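Local coordinates for nucleoprotein (Human coronavirus NL63, PDB 5EPW) that packages the viral genomic RNA into a helical ribonucleocapsid, this piece being the C-terminal domain through which the nucleoprotein dimerises, at the interface of chains A and B. Coordinates in Å, arbitrary orientation; residue numbers count along the deposited sequence, not the author numbering. Chains: chain A/B, Nucleoprotein.

Contact 1: the interface of chains A and B. Residues chain A 78, 81-83, 96; chain B 47-49, 112, 116.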
# COMPACT_ATOMS: atom_id res chain seq x y z
N PHE A 78 0.87 -0.33 5.52
CA PHE A 78 1.90 0.11 6.43
C PHE A 78 2.50 -0.97 7.29
O PHE A 78 3.71 -1.12 7.48
CB PHE A 78 1.32 1.24 7.35
CG PHE A 78 2.33 1.90 8.29
CD1 PHE A 78 3.15 2.88 7.85
CD2 PHE A 78 2.37 1.53 9.59
CE1 PHE A 78 4.06 3.47 8.74
CE2 PHE A 78 3.28 2.12 10.49
CZ PHE A 78 4.11 3.10 10.00
N SER A 81 3.86 -4.62 5.06
CA SER A 81 4.85 -4.46 4.03
C SER A 81 6.29 -4.58 4.56
O SER A 81 6.53 -4.34 5.73
CB SER A 81 4.79 -3.17 3.32
OG SER A 81 3.58 -2.98 2.55
N GLU A 82 7.16 -4.91 3.63
CA GLU A 82 8.63 -4.68 3.81
C GLU A 82 8.93 -3.32 3.19
O GLU A 82 8.72 -3.08 1.99
CB GLU A 82 9.42 -5.79 3.13
CG GLU A 82 10.98 -5.66 3.27
CD GLU A 82 11.64 -4.99 2.08
OE1 GLU A 82 12.45 -4.13 2.33
OE2 GLU A 82 11.34 -5.43 1.01
N VAL A 83 9.46 -2.36 4.01
CA VAL A 83 9.68 -1.04 3.62
C VAL A 83 11.16 -0.67 3.68
O VAL A 83 11.84 -0.94 4.71
CB VAL A 83 8.89 -0.04 4.51
CG1 VAL A 83 9.18 1.42 4.07
CG2 VAL A 83 7.38 -0.37 4.42
N TYR A 96 7.62 0.33 -0.81
CA TYR A 96 6.79 -0.59 -0.13
C TYR A 96 6.72 -1.90 -0.97
O TYR A 96 6.33 -1.90 -2.14
CB TYR A 96 5.31 -0.14 0.02
CG TYR A 96 5.05 1.05 0.93
CD1 TYR A 96 5.26 2.38 0.49
CD2 TYR A 96 4.50 0.86 2.21
CE1 TYR A 96 4.98 3.43 1.35
CE2 TYR A 96 4.21 1.93 3.00
CZ TYR A 96 4.45 3.19 2.55
OH TYR A 96 4.02 4.16 3.49
N HIS B 47 8.21 -7.37 7.65
CA HIS B 47 7.04 -6.65 8.19
C HIS B 47 7.53 -5.65 9.22
O HIS B 47 7.48 -5.92 10.44
CB HIS B 47 6.00 -7.65 8.81
CG HIS B 47 5.71 -8.83 7.97
ND1 HIS B 47 6.53 -9.94 7.89
CD2 HIS B 47 4.67 -9.09 7.16
CE1 HIS B 47 5.99 -10.83 7.09
NE2 HIS B 47 4.87 -10.34 6.59
N ASN B 48 8.21 -4.60 8.75
CA ASN B 48 9.18 -3.90 9.60
C ASN B 48 8.73 -2.54 10.19
O ASN B 48 9.53 -1.90 10.90
CB ASN B 48 10.54 -3.72 8.89
CG ASN B 48 10.48 -2.97 7.65
OD1 ASN B 48 9.56 -3.11 6.79
ND2 ASN B 48 11.45 -2.10 7.43
N MET B 49 7.56 -2.01 9.82
CA MET B 49 7.16 -0.73 10.28
C MET B 49 6.44 -0.78 11.64
O MET B 49 5.56 -1.57 11.92
CB MET B 49 6.12 -0.13 9.32
CG MET B 49 6.69 0.18 7.91
SD MET B 49 8.19 1.18 7.86
CE MET B 49 7.50 2.70 8.50
N PHE B 112 8.27 9.19 9.72
CA PHE B 112 8.21 7.87 8.95
C PHE B 112 9.52 7.07 9.14
O PHE B 112 9.55 5.91 9.45
CB PHE B 112 7.84 8.15 7.57
CG PHE B 112 7.50 6.92 6.76
CD1 PHE B 112 8.50 6.15 6.22
CD2 PHE B 112 6.20 6.60 6.61
CE1 PHE B 112 8.14 5.02 5.47
CE2 PHE B 112 5.79 5.50 5.85
CZ PHE B 112 6.78 4.69 5.31
N ILE B 116 10.75 3.00 10.61
CA ILE B 116 11.26 1.94 9.75
C ILE B 116 12.11 1.04 10.59
O ILE B 116 13.14 1.49 11.16
CB ILE B 116 12.06 2.50 8.57
CG1 ILE B 116 11.26 3.36 7.70
CG2 ILE B 116 12.67 1.35 7.80
CD1 ILE B 116 12.00 4.01 6.57
O HOH W 1 5.47 -3.17 8.05
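The start of the hairpin strand 81-88 of one subunit, with A:Val83 and the preceding helix residue A:Phe78, docks on the loop B:His47 to B:Met49 of the other in the dimerisation domain of the coronavirus nucleoprotein. B:Asn48 reads the backbone of A:Val83 with both ends of its carboxamide. Its OD1 accepts from A:Val83 N at 2.9 Å on an in-plane lone pair, and its ND2 gives to A:Val83 O at 3.0 Å, also on a lone pair, with that oxygen close to the amide plane. The two bonds fix the amide flip; the side chain reaches them with CG between its own N and carbonyl carbon (chi1 59°). One water joins A:Phe78 O, A:Ser81 O and the backbone N of B:Met49, which lies 3.0 Å from the water oxygen. The B:Met49 side chain crosses those of A:Phe78 and A:Val83 at about a right angle. Its CB sits over one face of the A:Phe78 ring, 3.9 Å from the centroid, while the bends at chi2 and chi3 carry CE to A:Phe78 CE1 at 3.5 Å. SD rests against A:Val83 CB at 3.6 Å. B:Phe112, from helix 109-115, meets A:Tyr96 tip to tip and brings CE2 to the rim of the A:Phe78 ring, 3.9 Å from CE1 and in the ring plane.

Contact 2: the interface of chains A and B. Residues chain A 59, 64, 68, 70-72; chain B 74-75, 77-79, 96.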
# COMPACT_ATOMS: atom_id res chain seq x y z
N VAL A 59 -10.83 5.46 -11.21
CA VAL A 59 -11.76 4.91 -10.22
C VAL A 59 -13.23 4.99 -10.62
O VAL A 59 -14.07 4.29 -10.01
CB VAL A 59 -11.53 5.51 -8.85
CG1 VAL A 59 -10.06 5.44 -8.45
CG2 VAL A 59 -12.06 6.93 -8.69
N PHE A 64 -13.96 -1.03 -11.24
CA PHE A 64 -13.02 -0.59 -10.14
C PHE A 64 -13.45 -1.09 -8.77
O PHE A 64 -12.59 -1.55 -7.99
CB PHE A 64 -12.63 0.87 -10.17
CG PHE A 64 -11.46 1.15 -9.28
CD1 PHE A 64 -10.17 0.84 -9.68
CD2 PHE A 64 -11.63 1.71 -8.05
CE1 PHE A 64 -9.09 1.03 -8.76
CE2 PHE A 64 -10.59 1.90 -7.14
CZ PHE A 64 -9.29 1.60 -7.53
N ALA A 68 -10.98 -3.22 -6.34
CA ALA A 68 -10.57 -2.62 -5.05
C ALA A 68 -10.73 -3.61 -3.92
O ALA A 68 -10.07 -3.50 -2.86
CB ALA A 68 -11.34 -1.38 -4.79
N LEU A 70 -9.34 -6.30 -3.80
CA LEU A 70 -8.00 -6.94 -3.76
C LEU A 70 -6.87 -5.93 -3.62
O LEU A 70 -5.72 -6.27 -3.97
CB LEU A 70 -7.79 -7.93 -4.95
CG LEU A 70 -8.73 -9.11 -4.85
CD1 LEU A 70 -8.47 -9.98 -6.11
CD2 LEU A 70 -8.64 -9.91 -3.58
N ILE A 71 -7.18 -4.73 -3.14
CA ILE A 71 -6.14 -3.69 -2.89
C ILE A 71 -6.06 -3.51 -1.36
O ILE A 71 -7.06 -3.31 -0.68
CB ILE A 71 -6.43 -2.40 -3.52
CG1 ILE A 71 -6.77 -2.46 -5.02
CG2 ILE A 71 -5.22 -1.46 -3.35
CD1 ILE A 71 -7.24 -1.18 -5.58
N PRO A 72 -4.82 -3.62 -0.76
CA PRO A 72 -4.73 -3.40 0.72
C PRO A 72 -5.10 -1.97 1.10
O PRO A 72 -4.84 -1.00 0.36
CB PRO A 72 -3.24 -3.66 1.04
CG PRO A 72 -2.60 -3.35 -0.25
CD PRO A 72 -3.52 -3.93 -1.36
N GLN B 74 -5.53 3.61 -2.13
CA GLN B 74 -5.67 2.39 -2.86
C GLN B 74 -5.62 2.55 -4.40
O GLN B 74 -5.20 1.67 -5.12
CB GLN B 74 -7.04 1.78 -2.52
CG GLN B 74 -7.01 1.20 -1.09
CD GLN B 74 -8.26 0.67 -0.64
OE1 GLN B 74 -8.90 -0.11 -1.36
NE2 GLN B 74 -8.68 1.05 0.57
N ALA B 75 -6.08 3.69 -4.89
CA ALA B 75 -6.11 3.93 -6.36
C ALA B 75 -4.64 4.21 -6.79
O ALA B 75 -4.19 3.61 -7.81
CB ALA B 75 -7.01 5.11 -6.67
N LEU B 77 -1.95 2.98 -5.29
CA LEU B 77 -1.27 1.72 -5.24
C LEU B 77 -1.65 0.85 -6.44
O LEU B 77 -0.77 0.17 -7.00
CB LEU B 77 -1.65 0.94 -3.92
CG LEU B 77 -0.80 -0.27 -3.61
CD1 LEU B 77 0.59 0.19 -3.16
CD2 LEU B 77 -1.44 -1.12 -2.49
N PHE B 78 -2.91 0.82 -6.83
CA PHE B 78 -3.31 0.01 -7.99
C PHE B 78 -2.63 0.48 -9.28
O PHE B 78 -2.09 -0.33 -10.03
CB PHE B 78 -4.82 0.06 -8.16
CG PHE B 78 -5.38 -0.89 -9.21
CD1 PHE B 78 -5.58 -2.21 -8.96
CD2 PHE B 78 -5.64 -0.37 -10.41
CE1 PHE B 78 -6.07 -3.06 -9.96
CE2 PHE B 78 -6.17 -1.16 -11.43
CZ PHE B 78 -6.39 -2.47 -11.20
N PHE B 79 -2.75 1.74 -9.56
CA PHE B 79 -2.35 2.31 -10.86
C PHE B 79 -0.91 2.70 -10.91
O PHE B 79 -0.38 3.03 -12.03
CB PHE B 79 -3.20 3.51 -11.24
CG PHE B 79 -4.60 3.19 -11.60
CD1 PHE B 79 -4.89 2.40 -12.71
CD2 PHE B 79 -5.68 3.59 -10.77
CE1 PHE B 79 -6.18 2.06 -13.06
CE2 PHE B 79 -7.00 3.31 -11.14
CZ PHE B 79 -7.23 2.59 -12.30
N TYR B 96 2.63 -6.27 -4.67
CA TYR B 96 2.70 -4.87 -5.07
C TYR B 96 4.08 -4.34 -4.69
O TYR B 96 4.44 -4.42 -3.50
CB TYR B 96 1.64 -4.01 -4.40
CG TYR B 96 0.19 -4.29 -4.72
CD1 TYR B 96 -0.49 -5.34 -4.11
CD2 TYR B 96 -0.51 -3.37 -5.55
CE1 TYR B 96 -1.86 -5.48 -4.34
CE2 TYR B 96 -1.89 -3.50 -5.76
CZ TYR B 96 -2.50 -4.58 -5.19
OH TYR B 96 -3.89 -4.72 -5.39
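A:Ile71 packs on helix 74-79 of the partner and crosses B:Tyr96 at about a right angle, in the subunit interface of the nucleoprotein C-terminal dimerisation domain. Its two branches divide the work. CD1, at the end of an extended chain (chi2 172°), reaches B:Phe78 CB at 3.7 Å, the two side chains meeting at about a right angle; CG2 packs on B:Gln74 CB at 3.8 Å. Next along the chain, A:Pro72 puts its ring against two residues: CG presses tightly on B:Leu77 CD2 at 3.4 Å, and CD meets B:Tyr96 CE1 tip to tip at 3.7 Å. The phenol hydroxyl OH of B:Tyr96 donates to the backbone carbonyl A:Leu70 O at 2.8 Å. That oxygen lies in the plane of the phenol ring, but the hydroxyl approaches tilted 32° from the carbonyl plane. Farther out, A:Phe64 slides past B:Phe78 in the opposite direction and brings CE1 to B:Phe79 CE2 at 3.9 Å. A:Val59 CG1 covers a face of the A:Phe64 ring near its rim and also touches B:Ala75 CB at 3.5 Å. Within chain B, B:Leu77 CD2 sits over the rim of the B:Tyr96 ring, backing the tyrosine from one face, and B:Phe78 CD2 stands over the centre of the B:Phe79 ring, 3.5 Å above its plane.

Contact 3: the interface of chains A and B. Residues chain A 69-71, 98, 100-102, 106; chain B 26-27, 94, 96.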
# COMPACT_ATOMS: atom_id res chain seq x y z
N GLU A 69 -11.50 -4.69 -4.07
CA GLU A 69 -11.61 -5.71 -3.04
C GLU A 69 -10.25 -6.41 -2.83
O GLU A 69 -10.08 -7.10 -1.82
CB GLU A 69 -12.70 -6.73 -3.36
CG GLU A 69 -14.09 -6.11 -3.43
CD GLU A 69 -15.16 -7.17 -3.50
OE1 GLU A 69 -16.11 -6.94 -4.22
OE2 GLU A 69 -15.04 -8.24 -2.86
N LEU A 70 -9.34 -6.30 -3.80
CA LEU A 70 -8.00 -6.94 -3.76
C LEU A 70 -6.87 -5.93 -3.62
O LEU A 70 -5.72 -6.27 -3.97
CB LEU A 70 -7.79 -7.93 -4.95
CG LEU A 70 -8.73 -9.11 -4.85
CD1 LEU A 70 -8.47 -9.98 -6.11
CD2 LEU A 70 -8.64 -9.91 -3.58
N ILE A 71 -7.18 -4.73 -3.14
CA ILE A 71 -6.14 -3.69 -2.89
C ILE A 71 -6.06 -3.51 -1.36
O ILE A 71 -7.06 -3.31 -0.68
CB ILE A 71 -6.43 -2.40 -3.52
CG1 ILE A 71 -6.77 -2.46 -5.02
CG2 ILE A 71 -5.22 -1.46 -3.35
CD1 ILE A 71 -7.24 -1.18 -5.58
N TYR A 98 4.71 -5.30 -0.84
CA TYR A 98 3.56 -5.85 -0.13
C TYR A 98 3.10 -7.14 -0.79
O TYR A 98 2.88 -7.15 -2.00
CB TYR A 98 2.39 -4.82 -0.11
CG TYR A 98 1.17 -5.31 0.53
CD1 TYR A 98 1.01 -5.24 1.89
CD2 TYR A 98 0.14 -5.94 -0.21
CE1 TYR A 98 -0.10 -5.75 2.52
CE2 TYR A 98 -0.87 -6.49 0.43
CZ TYR A 98 -1.01 -6.42 1.76
OH TYR A 98 -2.09 -7.00 2.41
N MET A 100 0.25 -10.35 -0.60
CA MET A 100 -1.04 -10.89 -0.04
C MET A 100 -1.35 -12.25 -0.65
O MET A 100 -1.10 -12.44 -1.83
CB MET A 100 -2.22 -9.90 -0.23
CG MET A 100 -2.37 -9.41 -1.64
SD MET A 100 -3.54 -8.07 -1.92
CE MET A 100 -5.05 -9.02 -2.04
N LEU A 101 -1.85 -13.16 0.17
CA LEU A 101 -2.16 -14.55 -0.25
C LEU A 101 -3.71 -14.67 -0.46
O LEU A 101 -4.45 -14.46 0.49
CB LEU A 101 -1.65 -15.49 0.87
CG LEU A 101 -0.52 -16.48 0.51
CD1 LEU A 101 -1.20 -17.42 -0.39
CD2 LEU A 101 0.72 -16.05 -0.21
N VAL A 102 -4.11 -14.90 -1.68
CA VAL A 102 -5.48 -14.95 -2.09
C VAL A 102 -5.87 -16.39 -2.51
O VAL A 102 -5.25 -16.94 -3.41
CB VAL A 102 -5.68 -14.01 -3.28
CG1 VAL A 102 -7.15 -13.91 -3.70
CG2 VAL A 102 -5.21 -12.57 -2.94
N ASN A 106 -11.20 -17.30 -4.77
CA ASN A 106 -11.71 -15.99 -4.62
C ASN A 106 -12.38 -15.38 -5.83
O ASN A 106 -11.81 -15.29 -6.97
CB ASN A 106 -10.49 -15.03 -4.26
CG ASN A 106 -10.93 -13.66 -3.83
OD1 ASN A 106 -11.45 -12.87 -4.60
ND2 ASN A 106 -10.73 -13.36 -2.55
N TRP B 26 -5.65 -8.22 4.08
CA TRP B 26 -5.41 -6.97 3.43
C TRP B 26 -6.43 -5.87 3.69
O TRP B 26 -6.23 -4.74 3.28
CB TRP B 26 -5.20 -7.17 1.92
CG TRP B 26 -6.32 -7.83 1.19
CD1 TRP B 26 -7.32 -7.17 0.54
CD2 TRP B 26 -6.60 -9.24 1.06
NE1 TRP B 26 -8.17 -8.08 -0.01
CE2 TRP B 26 -7.80 -9.36 0.27
CE3 TRP B 26 -5.89 -10.42 1.41
CZ2 TRP B 26 -8.32 -10.63 -0.12
CZ3 TRP B 26 -6.44 -11.67 1.00
CH2 TRP B 26 -7.65 -11.73 0.26
N LYS B 27 -7.54 -6.22 4.37
CA LYS B 27 -8.57 -5.23 4.74
C LYS B 27 -8.73 -5.00 6.24
O LYS B 27 -9.65 -4.26 6.65
CB LYS B 27 -9.91 -5.72 4.17
CG LYS B 27 -9.94 -5.72 2.67
CD LYS B 27 -9.61 -4.44 1.97
CE LYS B 27 -10.08 -4.30 0.49
NZ LYS B 27 -9.72 -2.98 -0.06
N ILE B 94 -0.22 -12.19 -4.53
CA ILE B 94 -0.10 -10.94 -5.32
C ILE B 94 0.97 -10.07 -4.58
O ILE B 94 0.90 -9.91 -3.35
CB ILE B 94 -1.39 -10.11 -5.36
CG1 ILE B 94 -2.57 -10.97 -5.98
CG2 ILE B 94 -1.19 -8.91 -6.24
CD1 ILE B 94 -3.98 -10.40 -5.83
N TYR B 96 2.63 -6.27 -4.67
CA TYR B 96 2.70 -4.87 -5.07
C TYR B 96 4.08 -4.34 -4.69
O TYR B 96 4.44 -4.42 -3.50
CB TYR B 96 1.64 -4.01 -4.40
CG TYR B 96 0.19 -4.29 -4.72
CD1 TYR B 96 -0.49 -5.34 -4.11
CD2 TYR B 96 -0.51 -3.37 -5.55
CE1 TYR B 96 -1.86 -5.48 -4.34
CE2 TYR B 96 -1.89 -3.50 -5.76
CZ TYR B 96 -2.50 -4.58 -5.19
OH TYR B 96 -3.89 -4.72 -5.39
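Strands 91-103 of the two subunits pair antiparallel across the dimer, the intermolecular sheet characteristic of coronavirus nucleoprotein C-terminal domains, and B:Trp26 of the 3-10 helix 25-27 packs beside it. Backbone bonds pair A:Tyr98 with B:Tyr96 and A:Met100 with B:Ile94, each through both N-H and C=O; A:Tyr98 N to B:Tyr96 O measures 2.8 Å. Two side chains of chain B add bonds to carbonyls of the A:Glu69 to A:Ile71 loop. The indole NE1 of B:Trp26 donates to A:Glu69 O at 2.8 Å, a fairly straight bond (163° at H) with the oxygen close to the indole plane. B:Lys27, bent at chi2, brings its side-chain amine NZ to A:Ile71 O at 2.7 Å in the carbonyl plane. With the neighbouring carbonyl already taken by B:Tyr96, three successive peptide oxygens of this loop are gripped by the partner. The CH-pi contact comes from A:Met100: CG lies between the backbone N and the carbonyl carbon (chi1 52°), and the bend at chi3 lays CE over the indole, 3.5 Å from the five-membered ring centroid. Apolar packing adds to both the indole and the strand pair. The A:Leu70 side chain lies alongside the indole, pointing the same way, CD2 to B:Trp26 CZ2 at 3.5 Å. The A:Met100 side chain also lies beside that of B:Ile94, and its SD is 3.9 Å from B:Tyr96 CE1, while A:Val102 CG2 meets B:Ile94 CD1 at 3.8 Å.

Contact 2 and contact 3 adjoin, their C-alpha centres about 9 Å apart, and share A:Leu70, A:Ile71 and B:Tyr96, so one loop of chain A faces both helix 74-79 and B:Trp26. The C-alpha centre of contact 1 lies about 18 Å from that of contact 2 and about 16 Å from that of contact 3. Strand 91-103 enters all three: A:Tyr96 serves contact 1 and B:Tyr96 the other two. Likewise A:Phe78 works in contact 1 and B:Phe78 in contact 2. The two-fold axis repeats every patch with chains exchanged, giving an extensive, interlocked dimer, consistent with a homo-oligomeric protein.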